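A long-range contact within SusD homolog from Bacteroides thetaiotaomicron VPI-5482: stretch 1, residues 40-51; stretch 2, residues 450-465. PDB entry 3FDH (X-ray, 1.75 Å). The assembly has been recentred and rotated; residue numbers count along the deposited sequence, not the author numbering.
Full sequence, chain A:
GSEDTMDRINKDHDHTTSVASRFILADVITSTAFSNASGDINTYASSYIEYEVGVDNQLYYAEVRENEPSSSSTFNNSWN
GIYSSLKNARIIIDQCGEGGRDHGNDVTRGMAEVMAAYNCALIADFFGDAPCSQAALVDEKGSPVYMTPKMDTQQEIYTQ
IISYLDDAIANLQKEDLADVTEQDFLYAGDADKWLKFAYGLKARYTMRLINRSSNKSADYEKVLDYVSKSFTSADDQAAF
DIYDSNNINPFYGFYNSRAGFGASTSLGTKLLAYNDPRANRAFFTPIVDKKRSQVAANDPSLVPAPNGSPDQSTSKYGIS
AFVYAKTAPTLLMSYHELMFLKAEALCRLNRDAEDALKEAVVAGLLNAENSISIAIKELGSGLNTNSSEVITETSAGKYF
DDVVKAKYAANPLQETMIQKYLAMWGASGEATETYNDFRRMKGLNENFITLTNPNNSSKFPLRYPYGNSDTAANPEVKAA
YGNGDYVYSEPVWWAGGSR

Stretch 1 40-51: DINTYASSYIEY
Stretch 2 (450-465) TLTNPNNSSKFPLRYP

A buried carboxylate is tolerated when enough donors surround it, and the contact between residues 40-51 and 450-465 of this SusD homolog is a compact example. Residues 40-48 form a helix; Ile 49 is the first to leave helical phi/psi (-104/16), and Glu 50 follows at 63/35. Glu 50 CA lies 6.7 Å from Leu 451 CA, Tyr 48 CA 7.5 Å from Pro 461 CA, and Ile 41 CA 8.6 Å from Tyr 464 CA, so the pairing runs in opposite order along the two stretches. The CA-to-CB bond of Glu 50 points toward the second stretch, and the side chain (chi1 m, chi2 t, chi3 7°) reaches Thr 452 and Asn 453, just past extended Leu 451 (-115/141). There Glu 50 OE1 accepts from Thr 452 N at 2.9 Å, almost linearly (174°), and Glu 50 OE2 from Asn 453 N at 2.8 Å, so two successive amides share one carboxylate. Water 3 offers a further donor: it lies 2.8 Å from Glu 50 OE2 and 2.7 Å from Tyr 48 O, placed to donate to either, and accepts from Asn 456 ND2 at 2.9 Å.

Asn 453 (chi1 t) is equally well used. Asn 453 OD1 accepts from Asn 455 N at 2.9 Å, a capping bond in the type I turn 453-456, and from Asn 455 ND2, also at 2.9 Å. Asn 453 ND2 donates to water 1 (2.8 Å), which is placed to donate to Ser 47 O at 2.9 Å.

Near the start of the helix, Ile 41 O accepts from Tyr 464 OH (Tyr 464 chi1 m) at 2.8 Å. Ile 41 O already receives Ala 45 N at 3.0 Å, so it serves two donors; Ala 45 N also lies 3.3 Å from Tyr 464 OH, but the angle is too poor for a bond.

Between these polar sites, Tyr 48 (chi1 m, chi2 -28°) presents a ring face to Pro 461, with Pro 461 CG 3.4 Å from the Tyr 48 ring centroid, 5° off the normal. Water 2 links Tyr 48 OH (3.0 Å) to Arg 463 O (3.3 Å).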

# COMPACT_ATOMS: atom_id res chain seq x y z
N ASP A 40 -2.02 2.59 -10.17
CA ASP A 40 -2.98 3.68 -9.97
C ASP A 40 -3.65 3.64 -8.61
O ASP A 40 -3.94 4.66 -8.07
CB ASP A 40 -4.11 3.66 -11.01
CG ASP A 40 -3.64 3.91 -12.45
OD1 ASP A 40 -2.55 4.46 -12.65
OD2 ASP A 40 -4.40 3.54 -13.38
N ILE A 41 -3.89 2.46 -8.06
CA ILE A 41 -4.55 2.38 -6.74
C ILE A 41 -3.73 3.19 -5.74
O ILE A 41 -4.27 3.99 -4.97
CB ILE A 41 -4.68 0.93 -6.24
CG1 ILE A 41 -5.64 0.12 -7.13
CG2 ILE A 41 -5.24 0.89 -4.81
CD1 ILE A 41 -6.97 0.72 -7.27
N ASN A 42 -2.42 3.00 -5.82
CA ASN A 42 -1.44 3.62 -4.91
C ASN A 42 -1.29 5.11 -5.22
O ASN A 42 -1.14 5.95 -4.33
CB ASN A 42 -0.06 2.96 -5.00
CG ASN A 42 0.97 3.56 -4.03
OD1 ASN A 42 0.89 3.33 -2.81
ND2 ASN A 42 2.03 4.22 -4.58
N THR A 43 -1.33 5.39 -6.52
CA THR A 43 -1.17 6.76 -6.99
C THR A 43 -2.26 7.67 -6.43
O THR A 43 -1.99 8.76 -5.88
CB THR A 43 -1.07 6.77 -8.54
OG1 THR A 43 0.16 6.06 -8.88
CG2 THR A 43 -1.05 8.24 -9.07
N TYR A 44 -3.50 7.20 -6.56
CA TYR A 44 -4.66 7.97 -6.09
C TYR A 44 -4.72 7.98 -4.58
O TYR A 44 -5.02 9.00 -3.95
CB TYR A 44 -5.95 7.49 -6.75
CG TYR A 44 -6.09 7.92 -8.18
CD1 TYR A 44 -5.28 7.37 -9.20
CD2 TYR A 44 -7.04 8.85 -8.55
CE1 TYR A 44 -5.44 7.77 -10.55
CE2 TYR A 44 -7.20 9.27 -9.89
CZ TYR A 44 -6.41 8.72 -10.88
OH TYR A 44 -6.61 9.14 -12.19
N ALA A 45 -4.46 6.84 -3.96
CA ALA A 45 -4.40 6.79 -2.49
C ALA A 45 -3.47 7.85 -1.93
O ALA A 45 -3.74 8.50 -0.91
CB ALA A 45 -3.96 5.38 -2.03
N SER A 46 -2.36 8.04 -2.61
CA SER A 46 -1.36 9.03 -2.19
C SER A 46 -1.97 10.40 -2.02
O SER A 46 -1.68 11.13 -1.07
CB SER A 46 -0.20 9.12 -3.19
OG SER A 46 0.52 7.93 -3.31
N SER A 47 -2.86 10.72 -2.95
CA SER A 47 -3.58 11.98 -2.91
C SER A 47 -4.66 11.93 -1.82
O SER A 47 -4.79 12.81 -0.99
CB SER A 47 -4.27 12.27 -4.25
OG SER A 47 -5.19 13.33 -4.12
N TYR A 48 -5.44 10.87 -1.79
CA TYR A 48 -6.56 10.84 -0.86
C TYR A 48 -6.15 11.00 0.61
O TYR A 48 -6.83 11.71 1.36
CB TYR A 48 -7.44 9.62 -1.06
CG TYR A 48 -8.03 9.44 -2.43
CD1 TYR A 48 -8.28 10.53 -3.25
CD2 TYR A 48 -8.47 8.19 -2.85
CE1 TYR A 48 -8.89 10.36 -4.47
CE2 TYR A 48 -9.07 8.02 -4.07
CZ TYR A 48 -9.30 9.11 -4.87
OH TYR A 48 -9.95 8.97 -6.10
N ILE A 49 -5.05 10.38 1.01
CA ILE A 49 -4.56 10.45 2.41
C ILE A 49 -3.35 11.37 2.58
O ILE A 49 -2.61 11.34 3.55
CB ILE A 49 -4.42 9.08 3.12
CG1 ILE A 49 -3.70 8.05 2.28
CG2 ILE A 49 -5.86 8.58 3.40
CD1 ILE A 49 -2.29 8.35 2.00
N GLU A 50 -3.18 12.17 1.54
CA GLU A 50 -2.30 13.33 1.58
C GLU A 50 -0.82 13.13 1.79
O GLU A 50 -0.13 13.96 2.39
CB GLU A 50 -2.88 14.39 2.54
CG GLU A 50 -4.29 14.87 2.13
CD GLU A 50 -4.86 15.97 2.99
OE1 GLU A 50 -4.17 16.52 3.86
OE2 GLU A 50 -6.06 16.28 2.80
N TYR A 51 -0.34 12.03 1.23
CA TYR A 51 1.13 11.78 1.15
C TYR A 51 1.75 12.66 0.05
O TYR A 51 2.95 13.04 0.06
CB TYR A 51 1.37 10.35 0.76
CG TYR A 51 1.35 9.34 1.88
CD1 TYR A 51 1.59 9.73 3.21
CD2 TYR A 51 1.18 7.98 1.60
CE1 TYR A 51 1.64 8.78 4.24
CE2 TYR A 51 1.23 7.04 2.61
CZ TYR A 51 1.49 7.41 3.91
OH TYR A 51 1.51 6.44 4.89
N THR A 450 -4.73 13.57 10.64
CA THR A 450 -5.39 14.77 10.13
C THR A 450 -5.19 14.98 8.64
O THR A 450 -4.06 14.94 8.14
CB THR A 450 -4.84 16.04 10.82
OG1 THR A 450 -5.10 15.95 12.23
CG2 THR A 450 -5.51 17.30 10.29
N LEU A 451 -6.29 15.22 7.96
CA LEU A 451 -6.29 15.56 6.52
C LEU A 451 -6.81 16.96 6.39
O LEU A 451 -7.74 17.32 7.08
CB LEU A 451 -7.17 14.60 5.72
CG LEU A 451 -6.71 13.14 5.82
CD1 LEU A 451 -7.62 12.31 4.91
CD2 LEU A 451 -5.25 13.02 5.45
N THR A 452 -6.23 17.75 5.49
CA THR A 452 -6.64 19.16 5.36
C THR A 452 -7.42 19.53 4.10
O THR A 452 -7.92 20.63 3.98
CB THR A 452 -5.42 20.08 5.54
OG1 THR A 452 -4.51 19.93 4.45
CG2 THR A 452 -4.70 19.73 6.83
N ASN A 453 -7.56 18.59 3.16
CA ASN A 453 -8.31 18.88 1.93
C ASN A 453 -9.72 19.43 2.26
O ASN A 453 -10.52 18.72 2.86
CB ASN A 453 -8.40 17.60 1.08
CG ASN A 453 -8.89 17.85 -0.32
OD1 ASN A 453 -9.78 18.68 -0.55
ND2 ASN A 453 -8.36 17.06 -1.27
N PRO A 454 -10.07 20.65 1.82
CA PRO A 454 -11.38 21.17 2.23
C PRO A 454 -12.52 20.47 1.60
O PRO A 454 -13.66 20.59 2.04
CB PRO A 454 -11.35 22.61 1.72
CG PRO A 454 -9.93 22.91 1.45
CD PRO A 454 -9.31 21.65 1.05
N ASN A 455 -12.21 19.72 0.55
CA ASN A 455 -13.25 19.04 -0.22
C ASN A 455 -13.74 17.78 0.46
O ASN A 455 -14.72 17.14 0.06
CB ASN A 455 -12.75 18.73 -1.62
CG ASN A 455 -12.42 19.98 -2.41
OD1 ASN A 455 -13.32 20.71 -2.80
ND2 ASN A 455 -11.12 20.20 -2.67
N ASN A 456 -13.06 17.45 1.53
CA ASN A 456 -13.38 16.25 2.30
C ASN A 456 -14.64 16.38 3.15
O ASN A 456 -15.07 15.40 3.78
CB ASN A 456 -12.20 15.88 3.21
CG ASN A 456 -11.11 15.17 2.48
OD1 ASN A 456 -11.26 14.79 1.32
ND2 ASN A 456 -10.03 14.96 3.16
N SER A 457 -15.24 17.57 3.15
CA SER A 457 -16.44 17.85 3.93
C SER A 457 -17.56 16.98 3.40
O SER A 457 -18.36 16.42 4.15
CB SER A 457 -16.83 19.33 3.86
OG SER A 457 -16.97 19.75 2.51
N SER A 458 -17.60 16.84 2.08
CA SER A 458 -18.58 15.98 1.43
C SER A 458 -18.00 15.06 0.36
O SER A 458 -18.71 14.19 -0.15
CB SER A 458 -19.64 16.82 0.77
OG SER A 458 -19.07 17.60 -0.28
N LYS A 459 -16.71 15.19 0.06
CA LYS A 459 -16.10 14.39 -0.99
C LYS A 459 -14.83 13.62 -0.66
O LYS A 459 -13.92 13.54 -1.47
CB LYS A 459 -15.86 15.24 -2.24
CG LYS A 459 -17.18 15.48 -2.96
CD LYS A 459 -16.98 16.32 -4.14
CE LYS A 459 -18.14 16.21 -5.02
NZ LYS A 459 -17.85 17.07 -6.19
N PHE A 460 -14.80 13.06 0.54
CA PHE A 460 -13.74 12.14 0.89
C PHE A 460 -14.13 10.76 0.37
O PHE A 460 -15.15 10.22 0.77
CB PHE A 460 -13.51 12.02 2.38
CG PHE A 460 -12.44 11.05 2.69
CD1 PHE A 460 -11.12 11.36 2.43
CD2 PHE A 460 -12.76 9.77 3.13
CE1 PHE A 460 -10.12 10.44 2.61
CE2 PHE A 460 -11.77 8.87 3.36
CZ PHE A 460 -10.43 9.19 3.09
N PRO A 461 -13.33 10.18 -0.55
CA PRO A 461 -13.75 8.89 -1.06
C PRO A 461 -13.56 7.73 -0.12
O PRO A 461 -12.45 7.41 0.30
CB PRO A 461 -12.88 8.69 -2.30
CG PRO A 461 -11.67 9.53 -2.05
CD PRO A 461 -12.00 10.57 -1.03
N LEU A 462 -14.67 7.07 0.16
CA LEU A 462 -14.69 5.94 1.12
C LEU A 462 -14.30 4.65 0.44
O LEU A 462 -14.11 3.61 1.09
CB LEU A 462 -16.08 5.77 1.71
CG LEU A 462 -16.64 7.00 2.41
CD1 LEU A 462 -18.06 6.76 2.88
CD2 LEU A 462 -15.84 7.29 3.58
N ARG A 463 -14.21 4.74 -0.87
CA ARG A 463 -13.90 3.59 -1.73
C ARG A 463 -13.61 4.06 -3.14
O ARG A 463 -13.79 5.25 -3.42
CB ARG A 463 -15.13 2.66 -1.78
CG ARG A 463 -16.37 3.27 -2.38
CD ARG A 463 -17.62 2.62 -1.77
NE ARG A 463 -17.81 1.23 -2.17
CZ ARG A 463 -18.58 0.35 -1.54
NH1 ARG A 463 -19.22 0.68 -0.43
NH2 ARG A 463 -18.67 -0.87 -2.04
N TYR A 464 -13.23 3.11 -4.00
CA TYR A 464 -12.97 3.38 -5.43
C TYR A 464 -14.20 2.95 -6.22
O TYR A 464 -14.81 1.91 -5.90
CB TYR A 464 -11.79 2.63 -5.97
CG TYR A 464 -10.46 3.19 -5.46
CD1 TYR A 464 -10.47 4.00 -4.36
CD2 TYR A 464 -9.27 2.88 -6.07
CE1 TYR A 464 -9.25 4.50 -3.86
CE2 TYR A 464 -8.11 3.37 -5.59
CZ TYR A 464 -8.10 4.17 -4.52
OH TYR A 464 -6.84 4.60 -4.10
N PRO A 465 -14.53 3.68 -7.30
CA PRO A 465 -15.65 3.25 -8.10
C PRO A 465 -15.37 2.01 -8.96
O PRO A 465 -14.24 1.78 -9.43
CB PRO A 465 -15.92 4.46 -9.02
CG PRO A 465 -14.59 5.15 -9.12
CD PRO A 465 -14.01 5.00 -7.76
O HOH W 1 -6.42 15.09 -1.52
O HOH W 2 -12.16 7.07 -5.58
O HOH W 3 -7.61 14.23 1.65